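Local atomic coordinates of autophagy protein 5 (Saccharomyces cerevisiae, PDB entry 2DYO), a protein that takes part in forming autophagic vesicles and in cytoplasm-to-vacuole transport in budding yeast, and is required for nucleophagy and mitophagy. Residues I22-M28 and I59-F65; P83-N87 and P130-I136; A164-L168 and I191-I195. All blocks are in the same frame, centred on the assembly; numbering follows the deposited sequence.

Contacts 1 and 2 draw on the first ubiquitin-like unit, their centres about 21 Å apart. Contact 1 joins two loops by two backbone hydrogen bonds and one from a serine hydroxyl, with buried Ile22, Phe26 and Ile59 on its inner side and exposed Met28 at its margin. Contact 2 sets strand 82-84, at the margin of its sheet in this chain, and the residues after it against the segment leading to helix 142-159, and relies on prolines, isoleucines and two bridging waters. Contact 3, about 42 Å from contact 1 between centres, belongs to the helical region and is mainly apolar. None is wholly core: each mixes buried residues with partly exposed ones.

Contact 1: residues I22-M28 and I59-F65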
loop_
_atom_site.group_PDB
_atom_site.type_symbol
_atom_site.label_atom_id
_atom_site.label_comp_id
_atom_site.label_asym_id
_atom_site.label_seq_id
_atom_site.Cartn_x
_atom_site.Cartn_y
_atom_site.Cartn_z
ATOM N N ILE A 22 15.842 0.596 13.522
ATOM C CA ILE A 22 15.217 0.511 14.838
ATOM C C ILE A 22 15.834 1.567 15.745
ATOM O O ILE A 22 17.022 1.491 16.056
ATOM C CB ILE A 22 15.464 -0.875 15.475
ATOM C CG1 ILE A 22 15.085 -1.982 14.486
ATOM C CG2 ILE A 22 14.676 -1.003 16.772
ATOM C CD1 ILE A 22 13.650 -1.917 13.994
ATOM N N ASP A 23 15.038 2.549 16.168
ATOM C CA ASP A 23 15.558 3.596 17.044
ATOM C C ASP A 23 16.217 2.997 18.278
ATOM O O ASP A 23 15.739 2.011 18.830
ATOM C CB ASP A 23 14.451 4.556 17.481
ATOM C CG ASP A 23 14.162 5.626 16.446
ATOM O OD1 ASP A 23 13.453 6.597 16.785
ATOM O OD2 ASP A 23 14.638 5.501 15.295
ATOM N N PRO A 24 17.330 3.594 18.727
ATOM C CA PRO A 24 18.051 3.104 19.906
ATOM C C PRO A 24 17.183 3.021 21.161
ATOM O O PRO A 24 17.499 2.283 22.095
ATOM C CB PRO A 24 19.206 4.100 20.044
ATOM C CG PRO A 24 18.654 5.355 19.440
ATOM C CD PRO A 24 17.939 4.834 18.218
ATOM N N SER A 25 16.082 3.765 21.171
ATOM C CA SER A 25 15.170 3.762 22.308
ATOM C C SER A 25 14.686 2.346 22.631
ATOM O O SER A 25 14.325 2.056 23.770
ATOM C CB SER A 25 13.969 4.669 22.022
ATOM O OG SER A 25 13.277 4.247 20.859
ATOM N N PHE A 26 14.688 1.473 21.625
ATOM C CA PHE A 26 14.251 0.081 21.782
ATOM C C PHE A 26 15.380 -0.842 22.229
ATOM O O PHE A 26 15.135 -1.912 22.788
ATOM C CB PHE A 26 13.728 -0.489 20.452
ATOM C CG PHE A 26 12.418 0.086 19.995
ATOM C CD1 PHE A 26 12.344 1.374 19.481
ATOM C CD2 PHE A 26 11.259 -0.683 20.050
ATOM C CE1 PHE A 26 11.132 1.888 19.023
ATOM C CE2 PHE A 26 10.046 -0.180 19.596
ATOM C CZ PHE A 26 9.982 1.107 19.082
ATOM N N LEU A 27 16.615 -0.423 21.977
ATOM C CA LEU A 27 17.774 -1.253 22.274
ATOM C C LEU A 27 18.620 -0.930 23.501
ATOM O O LEU A 27 18.605 0.182 24.033
ATOM C CB LEU A 27 18.663 -1.294 21.030
ATOM C CG LEU A 27 17.877 -1.617 19.751
ATOM C CD1 LEU A 27 18.734 -1.366 18.522
ATOM C CD2 LEU A 27 17.398 -3.062 19.793
ATOM N N MET A 28 19.362 -1.943 23.937
ATOM C CA MET A 28 20.247 -1.831 25.086
ATOM C C MET A 28 21.533 -1.141 24.656
ATOM O O MET A 28 22.186 -1.552 23.696
ATOM C CB MET A 28 20.552 -3.221 25.652
ATOM C CG MET A 28 19.666 -3.616 26.834
ATOM S SD MET A 28 19.668 -5.387 27.263
ATOM C CE MET A 28 20.829 -6.081 26.034
ATOM N N ILE A 59 15.588 -8.254 17.244
ATOM C CA ILE A 59 16.027 -7.399 18.343
ATOM C C ILE A 59 15.624 -7.891 19.734
ATOM O O ILE A 59 15.984 -7.278 20.739
ATOM C CB ILE A 59 15.486 -5.962 18.166
ATOM C CG1 ILE A 59 13.957 -5.962 18.253
ATOM C CG2 ILE A 59 15.927 -5.403 16.825
ATOM C CD1 ILE A 59 13.338 -4.578 18.191
ATOM N N LYS A 60 14.886 -8.993 19.790
ATOM C CA LYS A 60 14.416 -9.542 21.057
ATOM C C LYS A 60 15.484 -9.618 22.147
ATOM O O LYS A 60 15.288 -9.114 23.250
ATOM C CB LYS A 60 13.816 -10.931 20.829
ATOM C CG LYS A 60 14.743 -11.887 20.108
ATOM C CD LYS A 60 14.077 -13.229 19.844
ATOM C CE LYS A 60 15.017 -14.154 19.082
ATOM N NZ LYS A 60 14.429 -15.503 18.850
ATOM N N SER A 61 16.613 -10.238 21.830
ATOM C CA SER A 61 17.698 -10.401 22.792
ATOM C C SER A 61 18.406 -9.120 23.230
ATOM O O SER A 61 19.198 -9.148 24.172
ATOM C CB SER A 61 18.734 -11.379 22.235
ATOM O OG SER A 61 18.153 -12.649 21.994
ATOM N N PHE A 62 18.127 -8.000 22.571
ATOM C CA PHE A 62 18.791 -6.748 22.932
ATOM C C PHE A 62 17.846 -5.620 23.318
ATOM O O PHE A 62 18.269 -4.471 23.437
ATOM C CB PHE A 62 19.689 -6.276 21.784
ATOM C CG PHE A 62 20.674 -7.309 21.316
ATOM C CD1 PHE A 62 20.260 -8.372 20.519
ATOM C CD2 PHE A 62 22.012 -7.231 21.687
ATOM C CE1 PHE A 62 21.167 -9.341 20.092
ATOM C CE2 PHE A 62 22.927 -8.194 21.266
ATOM C CZ PHE A 62 22.502 -9.253 20.469
ATOM N N LEU A 63 16.574 -5.942 23.520
ATOM C CA LEU A 63 15.596 -4.925 23.885
ATOM C C LEU A 63 15.971 -4.206 25.172
ATOM O O LEU A 63 16.634 -4.771 26.039
ATOM C CB LEU A 63 14.206 -5.547 24.021
ATOM C CG LEU A 63 13.587 -6.030 22.708
ATOM C CD1 LEU A 63 12.196 -6.575 22.975
ATOM C CD2 LEU A 63 13.524 -4.876 21.715
ATOM N N SER A 64 15.543 -2.954 25.287
ATOM C CA SER A 64 15.836 -2.146 26.464
ATOM C C SER A 64 14.685 -2.155 27.462
ATOM O O SER A 64 14.630 -1.315 28.358
ATOM C CB SER A 64 16.124 -0.703 26.045
ATOM O OG SER A 64 14.989 -0.119 25.431
ATOM N N PHE A 65 13.769 -3.107 27.313
ATOM C CA PHE A 65 12.622 -3.180 28.211
ATOM C C PHE A 65 11.974 -4.557 28.223
ATOM O O PHE A 65 12.295 -5.417 27.400
ATOM C CB PHE A 65 11.584 -2.140 27.792
ATOM C CG PHE A 65 10.964 -2.412 26.451
ATOM C CD1 PHE A 65 9.831 -3.214 26.341
ATOM C CD2 PHE A 65 11.529 -1.889 25.293
ATOM C CE1 PHE A 65 9.270 -3.491 25.098
ATOM C CE2 PHE A 65 10.975 -2.161 24.042
ATOM C CZ PHE A 65 9.844 -2.964 23.946
#
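Ser64 meets the 22-28 loop with both its side chain and its backbone. The torsion that sets OG between the backbone N and the carbonyl carbon (chi1 63°) turns it to Ser25 O. Ser64 OG donates to this oxygen at 2.8 Å, with the donor tilted from the carbonyl plane. Ser64 N gives its hydrogen to Phe26 O at 2.7 Å, from above the carbonyl plane and along a bent path. Phe26 O also receives a CA-H...O contact from Leu63. In return Met28 N donates to Phe62 O at 2.8 Å, and here the donor lies almost in line with the carbonyl bond, at a C=O...N angle of 174°. These two backbone bonds flank Leu27 and Leu63, which form a non-hydrogen-bonded antiparallel pair.

Side chains pack beside these bonds. Leu27 crosses Ile59 at about a right angle, its CD2 methyl lying 3.8 Å from Ile59 CB. Deeper in, Ile22 CG2 meets Ile59 CD1 at 4.1 Å. Met28 curls back over the other loop, with SD 3.3 Å from Leu63 O and CE beside the backbone of Phe62. The Phe26 ring brings CD2 near the edge of the Phe65 ring.

Further out, Phe26 packs on Trp56 and Phe75, and Ile22 on Ile55. The result is a single beta bridge between two loops, one after strand 15-22 and the other after helix 52-59, within the UblA domain, a ubiquitin-like beta-grasp fold.

Contact 2: residues P83-N87 and P130-I136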
loop_
_atom_site.group_PDB
_atom_site.type_symbol
_atom_site.label_atom_id
_atom_site.label_comp_id
_atom_site.label_asym_id
_atom_site.label_seq_id
_atom_site.Cartn_x
_atom_site.Cartn_y
_atom_site.Cartn_z
ATOM N N PRO A 83 5.777 10.900 10.935
ATOM C CA PRO A 83 4.961 9.701 11.140
ATOM C C PRO A 83 4.349 9.199 9.836
ATOM O O PRO A 83 3.830 9.980 9.041
ATOM C CB PRO A 83 3.907 10.174 12.137
ATOM C CG PRO A 83 4.676 11.157 12.972
ATOM C CD PRO A 83 5.435 11.941 11.920
ATOM N N ILE A 84 4.421 7.889 9.622
ATOM C CA ILE A 84 3.872 7.276 8.420
ATOM C C ILE A 84 2.896 6.165 8.834
ATOM O O ILE A 84 3.269 5.230 9.542
ATOM C CB ILE A 84 5.024 6.725 7.527
ATOM C CG1 ILE A 84 4.461 6.038 6.287
ATOM C CG2 ILE A 84 5.899 5.778 8.321
ATOM C CD1 ILE A 84 5.545 5.530 5.341
ATOM N N PRO A 85 1.626 6.262 8.390
ATOM C CA PRO A 85 0.552 5.300 8.694
ATOM C C PRO A 85 0.797 3.897 8.148
ATOM O O PRO A 85 1.030 3.730 6.953
ATOM C CB PRO A 85 -0.690 5.930 8.047
ATOM C CG PRO A 85 -0.288 7.354 7.748
ATOM C CD PRO A 85 1.163 7.253 7.407
ATOM N N TRP A 86 0.722 2.882 9.003
ATOM C CA TRP A 86 0.935 1.526 8.511
ATOM C C TRP A 86 -0.291 0.986 7.776
ATOM O O TRP A 86 -0.177 0.050 6.989
ATOM C CB TRP A 86 1.299 0.558 9.655
ATOM C CG TRP A 86 0.191 0.307 10.639
ATOM C CD1 TRP A 86 0.044 0.882 11.871
ATOM C CD2 TRP A 86 -0.958 -0.530 10.447
ATOM N NE1 TRP A 86 -1.131 0.461 12.457
ATOM C CE2 TRP A 86 -1.764 -0.405 11.605
ATOM C CE3 TRP A 86 -1.388 -1.371 9.410
ATOM C CZ2 TRP A 86 -2.977 -1.089 11.753
ATOM C CZ3 TRP A 86 -2.597 -2.052 9.558
ATOM C CH2 TRP A 86 -3.376 -1.904 10.723
ATOM N N ASN A 87 -1.456 1.583 8.019
ATOM C CA ASN A 87 -2.693 1.096 7.410
ATOM C C ASN A 87 -2.994 1.474 5.957
ATOM O O ASN A 87 -4.154 1.559 5.559
ATOM C CB ASN A 87 -3.898 1.446 8.304
ATOM C CG ASN A 87 -3.990 2.926 8.630
ATOM O OD1 ASN A 87 -4.949 3.602 8.244
ATOM N ND2 ASN A 87 -3.004 3.433 9.350
ATOM N N PRO A 130 1.043 10.212 17.981
ATOM C CA PRO A 130 0.815 11.246 16.967
ATOM C C PRO A 130 -0.609 11.266 16.408
ATOM O O PRO A 130 -1.277 10.233 16.322
ATOM C CB PRO A 130 1.847 10.910 15.891
ATOM C CG PRO A 130 2.944 10.263 16.666
ATOM C CD PRO A 130 2.183 9.361 17.601
ATOM N N PRO A 131 -1.080 12.454 16.002
ATOM C CA PRO A 131 -2.419 12.660 15.443
ATOM C C PRO A 131 -2.773 11.777 14.247
ATOM O O PRO A 131 -2.078 11.778 13.233
ATOM C CB PRO A 131 -2.420 14.151 15.093
ATOM C CG PRO A 131 -0.961 14.449 14.843
ATOM C CD PRO A 131 -0.302 13.705 15.969
ATOM N N THR A 132 -3.869 11.035 14.396
ATOM C CA THR A 132 -4.409 10.123 13.382
ATOM C C THR A 132 -3.619 8.827 13.199
ATOM O O THR A 132 -4.032 7.944 12.445
ATOM C CB THR A 132 -4.549 10.805 11.995
ATOM O OG1 THR A 132 -3.270 10.874 11.354
ATOM C CG2 THR A 132 -5.122 12.211 12.147
ATOM N N ILE A 133 -2.490 8.707 13.891
ATOM C CA ILE A 133 -1.674 7.506 13.775
ATOM C C ILE A 133 -2.197 6.347 14.622
ATOM O O ILE A 133 -2.378 6.478 15.835
ATOM C CB ILE A 133 -0.207 7.781 14.179
ATOM C CG1 ILE A 133 0.456 8.697 13.146
ATOM C CG2 ILE A 133 0.555 6.465 14.316
ATOM C CD1 ILE A 133 0.527 8.112 11.742
ATOM N N ILE A 134 -2.448 5.218 13.969
ATOM C CA ILE A 134 -2.903 4.019 14.656
ATOM C C ILE A 134 -1.623 3.310 15.077
ATOM O O ILE A 134 -0.829 2.913 14.227
ATOM C CB ILE A 134 -3.674 3.073 13.717
ATOM C CG1 ILE A 134 -4.883 3.793 13.120
ATOM C CG2 ILE A 134 -4.100 1.824 14.480
ATOM C CD1 ILE A 134 -5.639 2.945 12.108
ATOM N N PRO A 135 -1.408 3.139 16.390
ATOM C CA PRO A 135 -0.201 2.472 16.889
ATOM C C PRO A 135 -0.064 1.011 16.454
ATOM O O PRO A 135 -1.052 0.347 16.143
ATOM C CB PRO A 135 -0.328 2.624 18.406
ATOM C CG PRO A 135 -1.813 2.567 18.620
ATOM C CD PRO A 135 -2.343 3.436 17.492
ATOM N N ILE A 136 1.175 0.524 16.421
ATOM C CA ILE A 136 1.447 -0.859 16.050
ATOM C C ILE A 136 1.027 -1.718 17.239
ATOM O O ILE A 136 1.538 -1.549 18.345
ATOM C CB ILE A 136 2.945 -1.060 15.756
ATOM C CG1 ILE A 136 3.337 -0.201 14.548
ATOM C CG2 ILE A 136 3.242 -2.536 15.510
ATOM C CD1 ILE A 136 4.836 0.026 14.390
HETATM O O HOH W 1 -0.057 3.890 11.816
HETATM O O HOH W 2 -2.344 5.332 11.019
#
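Trp86 has CG between the backbone N and the carbonyl carbon (chi1 67°), a torsion that brings the ring's NE1 edge to Ile134. There NE1 lies 3.0 Å from Ile134 O, which sits near the indole plane. Ile134 has CG2 anti to its backbone N, and this methyl lies 3.8 Å from Trp86 NE1 and also touches CZ2, the side chains meeting at a slant. The other branch of Ile134 ends in CD1, which touches the amide of Asn87 at 3.8 Å from ND2.

Two waters fill in the polar links. One accepts from Trp86 N and donates to Ile134 O; the other accepts from Asn87 ND2 at 2.6 Å and from Ile134 N at 3.0 Å. With the indole replaced by an alanine, Ile134 CG2 would probably lose its aromatic neighbour and a gap would open beside Ile136.

Further along, Ile133 closes the type II beta turn that starts at Pro130 and packs CG1 on Pro83 CB at 3.9 Å, while its side chain meets that of Pro85 at about a right angle, CD1 touching CG. Around it, Ile136 rests on Phe77 of strand 74-79, Ile84 and Pro85 touch Leu93 of helix 90-98, and Gln142 of helix 142-159 touches Trp86 and Ile134.

Contact 3: residues A164-L168 and I191-I195; sequences AIMSL and ISNKI
Leu168 points its side chain at the flank of helix 185-195 and divides its two methyls between different neighbours. CD1 meets Ile191 CG2 at 3.8 Å, whereas CD2 lies against the far end of Lys194, 4.0 Å from CE. In both cases the side chains approach at a slant. The leucine's CG stands anti to the carbonyl carbon (chi1 -64°), and the extended second torsion then carries the fork across to the helix. Ile191 meets this fork with its CG2 branch, while Lys194 bends at its third torsion (chi3 56°) and brings its CE along the other leucine methyl.

One turn on from Ile191, Ile195 stands opposite the beginning of the 164-168 segment. Its CD1 reaches Ile165 CG1 at 4.2 Å, and its CG1 comes 4.4 Å from Leu168 CD1, the longest of these apolar approaches. Ala164 takes the closest backbone position, its CA 5.1 Å from that of Ile195. The small CB of Ala164 faces the helix terminus directly and lies 3.1 Å from Ile195 O, a tight van der Waals approach that leaves little room there for a bulkier side chain. The same carbonyl accepts a hydrogen bond from Asn159 ND2, so this polar atom at the end of the helix has a partner from helix 142-159. Trp151 of the same helix and Phe176 of helix 170-182 also pack on Ile195.

The chemistry is therefore apolar packing of a short helix and the residues after it on the end of helix 185-195, with a charged margin. Lys194 gives its methylene to Leu168 while NZ forms a salt bridge with Glu172, which probably restrains the bent chain and lets one residue serve both apolar contact and charge pairing.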
loop_
_atom_site.group_PDB
_atom_site.type_symbol
_atom_site.label_atom_id
_atom_site.label_comp_id
_atom_site.label_asym_id
_atom_site.label_seq_id
_atom_site.Cartn_x
_atom_site.Cartn_y
_atom_site.Cartn_z
ATOM N N ALA A 164 -22.061 -10.274 -0.506
ATOM C CA ALA A 164 -21.060 -11.135 -1.123
ATOM C C ALA A 164 -19.914 -11.527 -0.193
ATOM O O ALA A 164 -19.502 -12.689 -0.164
ATOM C CB ALA A 164 -20.501 -10.467 -2.372
ATOM N N ILE A 165 -19.393 -10.567 0.564
ATOM C CA ILE A 165 -18.275 -10.859 1.455
ATOM C C ILE A 165 -18.708 -11.563 2.739
ATOM O O ILE A 165 -17.963 -12.374 3.287
ATOM C CB ILE A 165 -17.477 -9.567 1.803
ATOM C CG1 ILE A 165 -16.170 -9.940 2.509
ATOM C CG2 ILE A 165 -18.312 -8.641 2.672
ATOM C CD1 ILE A 165 -15.307 -8.738 2.877
ATOM N N MET A 166 -19.912 -11.265 3.211
ATOM C CA MET A 166 -20.418 -11.888 4.432
ATOM C C MET A 166 -20.780 -13.352 4.199
ATOM O O MET A 166 -20.906 -14.129 5.147
ATOM C CB MET A 166 -21.643 -11.130 4.943
ATOM C CG MET A 166 -21.357 -9.693 5.335
ATOM S SD MET A 166 -20.250 -9.549 6.753
ATOM C CE MET A 166 -18.661 -9.383 5.982
ATOM N N SER A 167 -20.933 -13.724 2.933
ATOM C CA SER A 167 -21.292 -15.090 2.570
ATOM C C SER A 167 -20.101 -16.024 2.432
ATOM O O SER A 167 -20.273 -17.227 2.247
ATOM C CB SER A 167 -22.096 -15.091 1.269
ATOM O OG SER A 167 -23.322 -14.405 1.449
ATOM N N LEU A 168 -18.892 -15.478 2.506
ATOM C CA LEU A 168 -17.700 -16.312 2.409
ATOM C C LEU A 168 -17.637 -17.154 3.681
ATOM O O LEU A 168 -18.123 -16.726 4.724
ATOM C CB LEU A 168 -16.441 -15.445 2.328
ATOM C CG LEU A 168 -16.247 -14.517 1.128
ATOM C CD1 LEU A 168 -14.947 -13.725 1.315
ATOM C CD2 LEU A 168 -16.193 -15.325 -0.149
ATOM N N ILE A 191 -10.627 -15.156 -4.400
ATOM C CA ILE A 191 -11.536 -14.558 -3.433
ATOM C C ILE A 191 -11.947 -13.121 -3.757
ATOM O O ILE A 191 -13.123 -12.772 -3.632
ATOM C CB ILE A 191 -10.945 -14.609 -2.007
ATOM C CG1 ILE A 191 -10.571 -16.049 -1.655
ATOM C CG2 ILE A 191 -11.961 -14.100 -0.998
ATOM C CD1 ILE A 191 -11.733 -17.015 -1.724
ATOM N N SER A 192 -10.997 -12.287 -4.175
ATOM C CA SER A 192 -11.333 -10.897 -4.487
ATOM C C SER A 192 -12.395 -10.828 -5.581
ATOM O O SER A 192 -13.319 -10.012 -5.516
ATOM C CB SER A 192 -10.078 -10.103 -4.892
ATOM O OG SER A 192 -9.390 -10.684 -5.989
ATOM N N ASN A 193 -12.281 -11.696 -6.579
ATOM C CA ASN A 193 -13.259 -11.718 -7.659
ATOM C C ASN A 193 -14.635 -12.160 -7.157
ATOM O O ASN A 193 -15.658 -11.649 -7.607
ATOM C CB ASN A 193 -12.779 -12.636 -8.784
ATOM C CG ASN A 193 -11.769 -11.956 -9.694
ATOM O OD1 ASN A 193 -11.102 -12.605 -10.498
ATOM N ND2 ASN A 193 -11.663 -10.635 -9.575
ATOM N N LYS A 194 -14.652 -13.098 -6.215
ATOM C CA LYS A 194 -15.902 -13.595 -5.644
ATOM C C LYS A 194 -16.677 -12.505 -4.922
ATOM O O LYS A 194 -17.907 -12.507 -4.928
ATOM C CB LYS A 194 -15.640 -14.720 -4.638
ATOM C CG LYS A 194 -15.234 -16.045 -5.230
ATOM C CD LYS A 194 -15.347 -17.146 -4.178
ATOM C CE LYS A 194 -16.758 -17.205 -3.596
ATOM N NZ LYS A 194 -16.941 -18.345 -2.651
ATOM N N ILE A 195 -15.953 -11.592 -4.281
ATOM C CA ILE A 195 -16.578 -10.503 -3.540
ATOM C C ILE A 195 -17.336 -9.593 -4.489
ATOM O O ILE A 195 -18.376 -9.043 -4.131
ATOM C CB ILE A 195 -15.529 -9.669 -2.775
ATOM C CG1 ILE A 195 -14.842 -10.540 -1.723
ATOM C CG2 ILE A 195 -16.201 -8.466 -2.116
ATOM C CD1 ILE A 195 -13.760 -9.830 -0.945
#